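Local coordinates for protein ancestral D-type dye decolorizing peroxidase (PDB 7ANV) that probably uses its haem to reduce hydrogen peroxide while oxidising dyes and related substrates, as a D-type dye-decolorizing peroxidase, at residues 326-331 / 349-354. Residues are numbered along the deposited sequence; the frame is centred on the assembly and turned at random.
Sequences PFADEQ and RADLED. With HEM (protoporphyrin IX containing Fe), chain B.
Ala328 CB rests 3.4 Å from Asp351 OD1, where a type I beta turn, Phe327 to Glu330, meets the short 3-10 segment 350-351. Beside this pair, Phe327 CD2 lies 4.3 Å from Ala350 CB, which approaches the ring obliquely. One water joins the two loops: it accepts from Ala328 N at 3.0 Å and donates to Asp351 OD1 at 2.7 Å. Asp351 CG sits beside its own backbone N, chi1 -68°, which carries the carboxylate over to the turn. Both carboxylate oxygens are engaged, OD1 by the water and OD2 by a salt bridge with Arg344. Within the turn, Phe327 N donates to Glu330 OE2 on the anti side, tilted 23° out of the carboxylate plane. Arg349 O accepts from both Leu352 N and Glu353 N, which holds the chain turned from Arg349 to Glu353. The Arg349 side chain is extended from CG to NE and runs to the haem pocket of this peroxidase. There Arg349 NH2 meets HEM O1D in the guanidinium plane at 2.9 Å, with a nearly straight N-H...O angle of 166°. A leucine here would probably leave the propionate that carries O1D without this charged partner. Arg349 NH2 also donates to Asn319 OD1, and NH1 to Phe321 O.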
ATOM      1  N   PRO A 326       7.827   7.332 -25.757  1.00 31.77           N
ATOM      2  CA  PRO A 326       6.722   8.207 -26.175  1.00 30.35           C
ATOM      3  C   PRO A 326       5.810   8.665 -25.023  1.00 29.44           C
ATOM      4  O   PRO A 326       5.749   7.977 -23.987  1.00 26.33           O
ATOM      5  CB  PRO A 326       5.917   7.301 -27.125  1.00 30.18           C
ATOM      6  CG  PRO A 326       6.147   5.872 -26.623  1.00 29.10           C
ATOM      7  CD  PRO A 326       7.513   5.902 -25.965  1.00 30.78           C
ATOM      8  N   PHE A 327       5.088   9.770 -25.237  1.00 27.65           N
ATOM      9  CA  PHE A 327       4.025  10.307 -24.336  1.00 28.85           C
ATOM     10  C   PHE A 327       2.692   9.613 -24.646  1.00 26.12           C
ATOM     11  O   PHE A 327       2.517   9.065 -25.774  1.00 24.76           O
ATOM     12  CB  PHE A 327       3.782  11.804 -24.534  1.00 32.96           C
ATOM     13  CG  PHE A 327       4.795  12.786 -24.001  1.00 38.65           C
ATOM     14  CD1 PHE A 327       5.846  13.232 -24.793  1.00 40.94           C
ATOM     15  CD2 PHE A 327       4.606  13.383 -22.756  1.00 42.21           C
ATOM     16  CE1 PHE A 327       6.740  14.184 -24.317  1.00 44.91           C
ATOM     17  CE2 PHE A 327       5.493  14.339 -22.282  1.00 43.87           C
ATOM     18  CZ  PHE A 327       6.559  14.737 -23.064  1.00 44.94           C
ATOM     19  N   ALA A 328       1.729   9.704 -23.718  1.00 24.21           N
ATOM     20  CA  ALA A 328       0.438   8.966 -23.769  1.00 23.85           C
ATOM     21  C   ALA A 328      -0.317   9.199 -25.084  1.00 25.10           C
ATOM     22  O   ALA A 328      -0.816   8.251 -25.665  1.00 24.04           O
ATOM     23  CB  ALA A 328      -0.442   9.363 -22.594  1.00 22.99           C
ATOM     24  N   ASP A 329      -0.349  10.432 -25.572  1.00 26.77           N
ATOM     25  CA  ASP A 329      -1.204  10.863 -26.713  1.00 29.56           C
ATOM     26  C   ASP A 329      -0.661  10.375 -28.074  1.00 28.23           C
ATOM     27  O   ASP A 329      -1.374  10.562 -29.077  1.00 28.64           O
ATOM     28  CB  ASP A 329      -1.416  12.386 -26.653  1.00 33.62           C
ATOM     29  CG  ASP A 329      -0.163  13.277 -26.744  1.00 41.14           C
ATOM     30  OD1 ASP A 329       0.979  12.751 -26.837  1.00 46.64           O
ATOM     31  OD2 ASP A 329      -0.326  14.522 -26.732  1.00 48.28           O
ATOM     32  N   GLU A 330       0.495   9.722 -28.145  1.00 27.31           N
ATOM     33  CA  GLU A 330       1.096   9.360 -29.465  1.00 28.42           C
ATOM     34  C   GLU A 330       0.508   8.019 -29.922  1.00 27.16           C
ATOM     35  O   GLU A 330       0.143   7.172 -29.081  1.00 25.37           O
ATOM     36  CB  GLU A 330       2.623   9.295 -29.396  1.00 28.61           C
ATOM     37  CG  GLU A 330       3.285  10.526 -28.802  1.00 29.82           C
ATOM     38  CD  GLU A 330       4.804  10.508 -28.892  1.00 31.10           C
ATOM     39  OE1 GLU A 330       5.312  10.404 -30.029  1.00 33.63           O
ATOM     40  OE2 GLU A 330       5.475  10.626 -27.864  1.00 30.42           O
ATOM     41  N   GLN A 331       0.402   7.818 -31.231  1.00 27.63           N
ATOM     42  CA  GLN A 331       0.003   6.501 -31.780  1.00 28.95           C
ATOM     43  C   GLN A 331       1.037   5.478 -31.304  1.00 28.02           C
ATOM     44  O   GLN A 331       2.216   5.819 -31.258  1.00 27.10           O
ATOM     45  CB  GLN A 331      -0.029   6.532 -33.311  1.00 31.67           C
ATOM     46  CG  GLN A 331      -0.648   5.289 -33.954  1.00 33.74           C
ATOM     47  CD  GLN A 331      -0.345   5.205 -35.440  1.00 38.03           C
ATOM     48  OE1 GLN A 331      -0.734   6.055 -36.229  1.00 40.42           O
ATOM     49  NE2 GLN A 331       0.429   4.198 -35.838  1.00 41.49           N
ATOM     50  N   ARG A 349       2.255   9.709 -13.661  1.00 17.49           N
ATOM     51  CA  ARG A 349       3.396  10.566 -14.103  1.00 18.17           C
ATOM     52  C   ARG A 349       2.903  11.475 -15.230  1.00 19.03           C
ATOM     53  O   ARG A 349       1.867  12.171 -15.034  1.00 20.06           O
ATOM     54  CB  ARG A 349       4.610   9.680 -14.411  1.00 17.76           C
ATOM     55  CG  ARG A 349       5.071   8.833 -13.232  1.00 17.81           C
ATOM     56  CD  ARG A 349       6.404   8.090 -13.457  1.00 17.58           C
ATOM     57  NE  ARG A 349       6.601   7.194 -12.335  1.00 17.38           N
ATOM     58  CZ  ARG A 349       7.693   7.066 -11.611  1.00 17.53           C
ATOM     59  NH1 ARG A 349       8.811   7.676 -11.970  1.00 17.96           N
ATOM     60  NH2 ARG A 349       7.683   6.224 -10.582  1.00 17.36           N
ATOM     61  N   ALA A 350       3.565  11.499 -16.396  1.00 19.77           N
ATOM     62  CA  ALA A 350       3.249  12.483 -17.451  1.00 20.29           C
ATOM     63  C   ALA A 350       1.868  12.215 -18.063  1.00 20.02           C
ATOM     64  O   ALA A 350       1.378  13.072 -18.761  1.00 21.32           O
ATOM     65  CB  ALA A 350       4.317  12.513 -18.515  1.00 20.79           C
ATOM     66  N   ASP A 351       1.251  11.049 -17.860  1.00 19.86           N
ATOM     67  CA  ASP A 351      -0.124  10.805 -18.360  1.00 20.27           C
ATOM     68  C   ASP A 351      -1.099  11.855 -17.817  1.00 22.87           C
ATOM     69  O   ASP A 351      -2.168  12.071 -18.468  1.00 22.31           O
ATOM     70  CB  ASP A 351      -0.621   9.404 -18.020  1.00 19.96           C
ATOM     71  CG  ASP A 351       0.101   8.291 -18.743  1.00 20.20           C
ATOM     72  OD1 ASP A 351       0.950   8.602 -19.587  1.00 21.95           O
ATOM     73  OD2 ASP A 351      -0.159   7.092 -18.398  1.00 18.93           O
ATOM     74  N   LEU A 352      -0.764  12.480 -16.699  1.00 23.21           N
ATOM     75  CA  LEU A 352      -1.608  13.557 -16.148  1.00 28.41           C
ATOM     76  C   LEU A 352      -0.787  14.824 -15.972  1.00 33.92           C
ATOM     77  O   LEU A 352      -1.383  15.864 -16.104  1.00 36.96           O
ATOM     78  CB  LEU A 352      -2.168  13.163 -14.787  1.00 29.22           C
ATOM     79  CG  LEU A 352      -3.178  12.029 -14.821  1.00 30.05           C
ATOM     80  CD1 LEU A 352      -3.755  11.815 -13.457  1.00 31.80           C
ATOM     81  CD2 LEU A 352      -4.284  12.278 -15.827  1.00 31.92           C
ATOM     82  N   GLU A 353       0.540  14.730 -15.800  1.00 42.53           N
ATOM     83  CA  GLU A 353       1.431  15.895 -15.491  1.00 49.05           C
ATOM     84  C   GLU A 353       1.511  16.719 -16.782  1.00 58.37           C
ATOM     85  O   GLU A 353       2.347  16.456 -17.646  1.00 58.42           O
ATOM     86  CB  GLU A 353       2.818  15.493 -14.952  1.00 49.87           C
ATOM     87  CG  GLU A 353       2.864  14.740 -13.625  1.00 48.93           C
ATOM     88  CD  GLU A 353       4.196  14.050 -13.301  1.00 51.18           C
ATOM     89  OE1 GLU A 353       5.090  13.980 -14.196  1.00 51.50           O
ATOM     90  OE2 GLU A 353       4.346  13.574 -12.151  1.00 49.06           O
ATOM     91  N   ASP A 354       0.506  17.598 -16.848  1.00 67.45           N
ATOM     92  CA  ASP A 354      -0.046  18.568 -17.823  1.00 71.09           C
ATOM     93  C   ASP A 354      -1.025  19.411 -16.993  1.00 72.87           C
ATOM     94  O   ASP A 354      -1.190  20.600 -17.288  1.00 75.77           O
ATOM     95  CB  ASP A 354      -0.766  17.792 -18.916  1.00 71.24           C
ATOM     96  CG  ASP A 354      -0.819  18.493 -20.259  1.00 75.58           C
ATOM     97  OD1 ASP A 354      -1.806  19.175 -20.497  1.00 77.00           O
ATOM     98  OD2 ASP A 354       0.109  18.308 -21.067  1.00 78.42           O
TER
HETATM   99  CHA HEM B 601       4.087   0.120  -6.714  1.00 15.84           C
HETATM  100  CHB HEM B 601       2.987  -4.570  -6.201  1.00 18.28           C
HETATM  101  CHC HEM B 601      -1.326  -3.301  -4.241  1.00 16.89           C
HETATM  102  CHD HEM B 601      -0.314   1.349  -5.160  1.00 16.42           C
HETATM  103  C1A HEM B 601       4.150  -1.261  -6.724  1.00 16.44           C
HETATM  104  C2A HEM B 601       5.260  -2.015  -7.178  1.00 17.24           C
HETATM  105  C3A HEM B 601       4.952  -3.333  -7.055  1.00 17.77           C
HETATM  106  C4A HEM B 601       3.649  -3.403  -6.488  1.00 16.97           C
HETATM  107  CMA HEM B 601       5.837  -4.522  -7.394  1.00 18.06           C
HETATM  108  CAA HEM B 601       6.546  -1.465  -7.785  1.00 19.14           C
HETATM  109  CBA HEM B 601       7.560  -0.931  -6.788  1.00 19.61           C
HETATM  110  CGA HEM B 601       7.618   0.567  -6.709  1.00 23.71           C
HETATM  111  O1A HEM B 601       7.509   1.342  -7.677  1.00 30.60           O
HETATM  112  O2A HEM B 601       7.818   1.042  -5.637  1.00 28.05           O
HETATM  113  C1B HEM B 601       1.707  -4.613  -5.615  1.00 18.15           C
HETATM  114  C2B HEM B 601       1.051  -5.827  -5.235  1.00 17.65           C
HETATM  115  C3B HEM B 601      -0.144  -5.495  -4.667  1.00 17.94           C
HETATM  116  C4B HEM B 601      -0.216  -4.008  -4.704  1.00 16.50           C
HETATM  117  CMB HEM B 601       1.571  -7.225  -5.427  1.00 19.87           C
HETATM  118  CAB HEM B 601      -1.198  -6.341  -4.059  1.00 18.31           C
HETATM  119  CBB HEM B 601      -1.008  -7.592  -3.570  1.00 19.31           C
HETATM  120  C1C HEM B 601      -1.450  -1.906  -4.343  1.00 16.12           C
HETATM  121  C2C HEM B 601      -2.577  -1.146  -3.996  1.00 17.10           C
HETATM  122  C3C HEM B 601      -2.281   0.172  -4.297  1.00 17.26           C
HETATM  123  C4C HEM B 601      -0.958   0.199  -4.814  1.00 15.89           C
HETATM  124  CMC HEM B 601      -3.865  -1.701  -3.405  1.00 17.67           C
HETATM  125  CAC HEM B 601      -3.086   1.389  -4.169  1.00 16.52           C
HETATM  126  CBC HEM B 601      -4.410   1.374  -4.143  1.00 18.23           C
HETATM  127  C1D HEM B 601       1.008   1.359  -5.604  1.00 15.89           C
HETATM  128  C2D HEM B 601       1.685   2.641  -5.867  1.00 15.68           C
HETATM  129  C3D HEM B 601       2.907   2.285  -6.318  1.00 16.54           C
HETATM  130  C4D HEM B 601       2.957   0.806  -6.320  1.00 15.61           C
HETATM  131  CMD HEM B 601       1.191   4.074  -5.695  1.00 15.52           C
HETATM  132  CAD HEM B 601       4.018   3.225  -6.732  1.00 16.94           C
HETATM  133  CBD HEM B 601       3.876   3.722  -8.181  1.00 17.79           C
HETATM  134  CGD HEM B 601       4.910   4.756  -8.513  1.00 18.51           C
HETATM  135  O1D HEM B 601       5.517   4.600  -9.603  1.00 17.56           O
HETATM  136  O2D HEM B 601       5.120   5.748  -7.769  1.00 17.74           O
HETATM  137  NA  HEM B 601       3.156  -2.128  -6.288  1.00 17.15           N
HETATM  138  NB  HEM B 601       0.932  -3.575  -5.266  1.00 17.07           N
HETATM  139  NC  HEM B 601      -0.483  -1.088  -4.885  1.00 17.20           N
HETATM  140  ND  HEM B 601       1.768   0.283  -5.917  1.00 14.43           N
HETATM  141 FE   HEM B 601       1.365  -1.585  -5.661  1.00 17.12          FE
HETATM  142  O   HOH W   1       2.547  10.314 -20.937  1.00 21.05           O